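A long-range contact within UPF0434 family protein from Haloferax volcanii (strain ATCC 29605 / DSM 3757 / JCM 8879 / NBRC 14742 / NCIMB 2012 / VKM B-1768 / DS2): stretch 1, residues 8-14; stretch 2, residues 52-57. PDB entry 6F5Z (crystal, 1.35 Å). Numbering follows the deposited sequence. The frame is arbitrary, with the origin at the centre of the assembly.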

ATOM      1  N   ILE C   8      -3.099   1.552 -27.036  1.00 18.25           N
ATOM      2  CA  ILE C   8      -2.163   0.786 -26.215  1.00 18.08           C
ATOM      3  C   ILE C   8      -2.322  -0.710 -26.366  1.00 20.52           C
ATOM      4  O   ILE C   8      -1.675  -1.466 -25.637  1.00 19.08           O
ATOM      5  N   LEU C   9      -3.201  -1.161 -27.270  1.00 17.06           N
ATOM      6  CA  LEU C   9      -3.345  -2.587 -27.484  1.00 15.90           C
ATOM      7  C   LEU C   9      -2.251  -3.107 -28.402  1.00 17.77           C
ATOM      8  O   LEU C   9      -1.768  -2.375 -29.267  1.00 19.50           O
ATOM      9  N   CYS C  10      -1.887  -4.364 -28.223  1.00 15.83           N
ATOM     10  CA  CYS C  10      -0.905  -4.995 -29.076  1.00 17.19           C
ATOM     11  C   CYS C  10      -1.226  -6.450 -29.232  1.00 17.72           C
ATOM     12  O   CYS C  10      -2.078  -7.002 -28.532  1.00 16.90           O
ATOM     13  N   ASP C  11      -0.582  -7.103 -30.224  1.00 15.73           N
ATOM     14  CA  ASP C  11      -0.807  -8.506 -30.425  1.00 15.41           C
ATOM     15  C   ASP C  11      -0.354  -9.273 -29.174  1.00 16.35           C
ATOM     16  O   ASP C  11       0.767  -9.105 -28.752  1.00 17.86           O
ATOM     17  N   PRO C  12      -1.216 -10.064 -28.532  1.00 16.71           N
ATOM     18  CA  PRO C  12      -0.776 -10.781 -27.313  1.00 17.15           C
ATOM     19  C   PRO C  12       0.344 -11.766 -27.560  1.00 22.24           C
ATOM     20  O   PRO C  12       1.092 -12.050 -26.628  1.00 22.24           O
ATOM     21  N   LEU C  13       0.513 -12.244 -28.822  1.00 18.11           N
ATOM     22  CA  LEU C  13       1.549 -13.263 -29.052  1.00 18.79           C
ATOM     23  C   LEU C  13       2.952 -12.722 -28.958  1.00 22.04           C
ATOM     24  O   LEU C  13       3.800 -13.359 -28.347  1.00 23.52           O
ATOM     25  N   ASP C  14       3.215 -11.570 -29.577  1.00 18.71           N
ATOM     26  CA  ASP C  14       4.574 -11.027 -29.643  1.00 17.72           C
ATOM     27  C   ASP C  14       4.671  -9.529 -29.345  1.00 21.99           C
ATOM     28  O   ASP C  14       5.754  -8.914 -29.465  1.00 22.19           O
ATOM     29  N   ASN C  52     -11.763  -9.770 -29.093  1.00 15.42           N
ATOM     30  CA  ASN C  52     -11.382 -11.054 -28.539  1.00 15.10           C
ATOM     31  C   ASN C  52      -9.901 -11.191 -28.837  1.00 16.01           C
ATOM     32  O   ASN C  52      -9.505 -11.558 -29.954  1.00 16.36           O
ATOM     33  N   LEU C  53      -9.073 -10.858 -27.819  1.00 15.02           N
ATOM     34  CA  LEU C  53      -7.628 -10.843 -27.912  1.00 15.61           C
ATOM     35  C   LEU C  53      -7.005 -12.065 -27.234  1.00 18.28           C
ATOM     36  O   LEU C  53      -5.844 -11.998 -26.798  1.00 17.55           O
ATOM     37  N   LEU C  54      -7.766 -13.176 -27.179  1.00 15.73           N
ATOM     38  CA  LEU C  54      -7.182 -14.428 -26.726  1.00 16.35           C
ATOM     39  C   LEU C  54      -6.206 -14.877 -27.804  1.00 21.17           C
ATOM     40  O   LEU C  54      -6.502 -14.742 -29.003  1.00 21.02           O
ATOM     41  N   PRO C  55      -5.129 -15.578 -27.407  1.00 21.90           N
ATOM     42  CA  PRO C  55      -4.238 -16.192 -28.408  1.00 22.41           C
ATOM     43  C   PRO C  55      -5.039 -17.134 -29.296  1.00 25.57           C
ATOM     44  O   PRO C  55      -6.039 -17.703 -28.845  1.00 24.98           O
ATOM     45  N   PRO C  56      -4.686 -17.245 -30.594  1.00 25.88           N
ATOM     46  CA  PRO C  56      -5.475 -18.095 -31.513  1.00 27.68           C
ATOM     47  C   PRO C  56      -5.733 -19.536 -31.050  1.00 33.98           C
ATOM     48  O   PRO C  56      -6.821 -20.062 -31.316  1.00 34.67           O
ATOM     49  N   ASP C  57      -4.777 -20.157 -30.321  1.00 33.10           N
ATOM     50  CA  ASP C  57      -4.935 -21.533 -29.810  1.00 34.57           C
ATOM     51  C   ASP C  57      -6.106 -21.703 -28.809  1.00 37.28           C
ATOM     52  O   ASP C  57      -6.584 -22.826 -28.621  1.00 36.56           O
TER

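Where two loops far apart in sequence meet, the side-chain contacts between them can be wholly apolar, and the pairing of residues 8-14 with 52-57 is a worked example.

Leu53 lies at the centre. Its CB points toward the first stretch, and with chi1 in m and chi2 in t the forked end reaches two neighbours: CD1 of Leu53 lies 4.1 Å from CD1 of Leu9, while CD2 of Leu53 lies 4.2 Å from CD of Pro12. Leu9, an m,t rotamer as well, and Pro12 both direct CB toward the second stretch, so these buried residues pack against Leu53 across the contact. The Pro12 ring, puckered C-gamma endo, also brings its CG to 3.2 Å from the carbonyl O of Leu53, a close approach of ring carbon to backbone oxygen. Cys10 and Leu54 turn their CB atoms away, although the backbone O of Cys10 still lies 4.4 Å from CD2 of Leu53.

Further along, the packing becomes more open to solvent. The CB of exposed Leu13 points sideways, yet its m,t conformation carries the end of the side chain nearer to two consecutive prolines: CD2 of Leu13 sits 4.3 Å from CB of Pro55, and CD1 of Leu13 sits 3.9 Å from CD of Pro56. In both prolines the CA-to-CB bond points sideways.

No hydrogen bond crosses between the stretches, whose touching parts run in nearly the same direction, 19° apart. Asp11, chi1 t, accepts a hydrogen bond from the backbone, Leu13 N to Asp11 OD1 at 3.0 Å, and both its carboxylate oxygens have further partners elsewhere in the structure. Asn52, also t, does likewise in the second stretch, with Leu54 N to Asn52 OD1 at 3.1 Å. Each bond ties a side chain to the backbone two residues ahead.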

ATOM      1  CB  ILE C   8      -2.211   1.213 -24.735  1.00 19.39           C
ATOM      2  CG1 ILE C   8      -3.580   0.889 -24.106  1.00 19.96           C
ATOM      3  CG2 ILE C   8      -1.797   2.689 -24.597  1.00 20.72           C
ATOM      4  CD1 ILE C   8      -3.591   0.936 -22.551  1.00 21.62           C
ATOM      5  CB  LEU C   9      -4.710  -2.908 -28.104  1.00 16.51           C
ATOM      6  CG  LEU C   9      -5.945  -2.549 -27.257  1.00 19.98           C
ATOM      7  CD1 LEU C   9      -7.228  -2.900 -28.024  1.00 21.37           C
ATOM      8  CD2 LEU C   9      -5.941  -3.296 -25.892  1.00 20.11           C
ATOM      9  CB  CYS C  10       0.499  -4.794 -28.526  1.00 18.23           C
ATOM     10  SG  CYS C  10       0.756  -5.607 -26.936  1.00 21.62           S
ATOM     11  CB  ASP C  11       0.013  -8.968 -31.637  1.00 16.87           C
ATOM     12  CG  ASP C  11      -0.352 -10.327 -32.180  1.00 20.59           C
ATOM     13  OD1 ASP C  11      -0.664 -11.243 -31.371  1.00 19.48           O
ATOM     14  OD2 ASP C  11      -0.255 -10.514 -33.415  1.00 18.24           O
ATOM     15  CB  PRO C  12      -2.038 -11.513 -26.857  1.00 19.45           C
ATOM     16  CG  PRO C  12      -2.901 -11.646 -28.104  1.00 23.52           C
ATOM     17  CD  PRO C  12      -2.624 -10.369 -28.873  1.00 18.33           C
ATOM     18  CB  LEU C  13       1.371 -13.897 -30.424  1.00 19.37           C
ATOM     19  CG  LEU C  13       0.150 -14.786 -30.603  1.00 24.05           C
ATOM     20  CD1 LEU C  13      -0.032 -15.136 -32.053  1.00 25.06           C
ATOM     21  CD2 LEU C  13       0.286 -16.081 -29.794  1.00 26.97           C
ATOM     22  CB  ASP C  14       5.182 -11.344 -31.033  1.00 19.42           C
ATOM     23  CG  ASP C  14       4.487 -10.584 -32.146  1.00 24.39           C
ATOM     24  OD1 ASP C  14       3.412  -9.998 -31.891  1.00 22.04           O
ATOM     25  OD2 ASP C  14       5.043 -10.532 -33.268  1.00 26.00           O
ATOM     26  CB  ASN C  52     -12.203 -12.209 -29.106  1.00 15.22           C
ATOM     27  CG  ASN C  52     -11.876 -13.485 -28.372  1.00 17.29           C
ATOM     28  OD1 ASN C  52     -10.760 -13.688 -27.875  1.00 16.46           O
ATOM     29  ND2 ASN C  52     -12.826 -14.403 -28.333  1.00 19.20           N
ATOM     30  CB  LEU C  53      -7.034  -9.516 -27.409  1.00 16.23           C
ATOM     31  CG  LEU C  53      -7.271  -8.354 -28.376  1.00 17.13           C
ATOM     32  CD1 LEU C  53      -7.284  -7.024 -27.664  1.00 17.58           C
ATOM     33  CD2 LEU C  53      -6.211  -8.319 -29.440  1.00 18.38           C
ATOM     34  CB  LEU C  54      -8.231 -15.538 -26.582  1.00 17.88           C
ATOM     35  CG  LEU C  54      -9.157 -15.441 -25.406  1.00 18.96           C
ATOM     36  CD1 LEU C  54     -10.251 -16.439 -25.560  1.00 19.46           C
ATOM     37  CD2 LEU C  54      -8.398 -15.712 -24.089  1.00 18.11           C
ATOM     38  CB  PRO C  55      -3.265 -17.007 -27.551  1.00 25.18           C
ATOM     39  CG  PRO C  55      -3.267 -16.354 -26.260  1.00 29.72           C
ATOM     40  CD  PRO C  55      -4.667 -15.877 -26.035  1.00 24.21           C
ATOM     41  CB  PRO C  56      -4.666 -18.047 -32.829  1.00 29.49           C
ATOM     42  CG  PRO C  56      -3.299 -17.528 -32.435  1.00 32.91           C
ATOM     43  CD  PRO C  56      -3.559 -16.589 -31.292  1.00 28.55           C
ATOM     44  CB  ASP C  57      -3.622 -22.035 -29.182  1.00 37.76           C
ATOM     45  CG  ASP C  57      -2.507 -22.310 -30.182  1.00 54.79           C
ATOM     46  OD1 ASP C  57      -2.812 -22.502 -31.382  1.00 54.87           O
ATOM     47  OD2 ASP C  57      -1.328 -22.342 -29.763  1.00 65.24           O
TER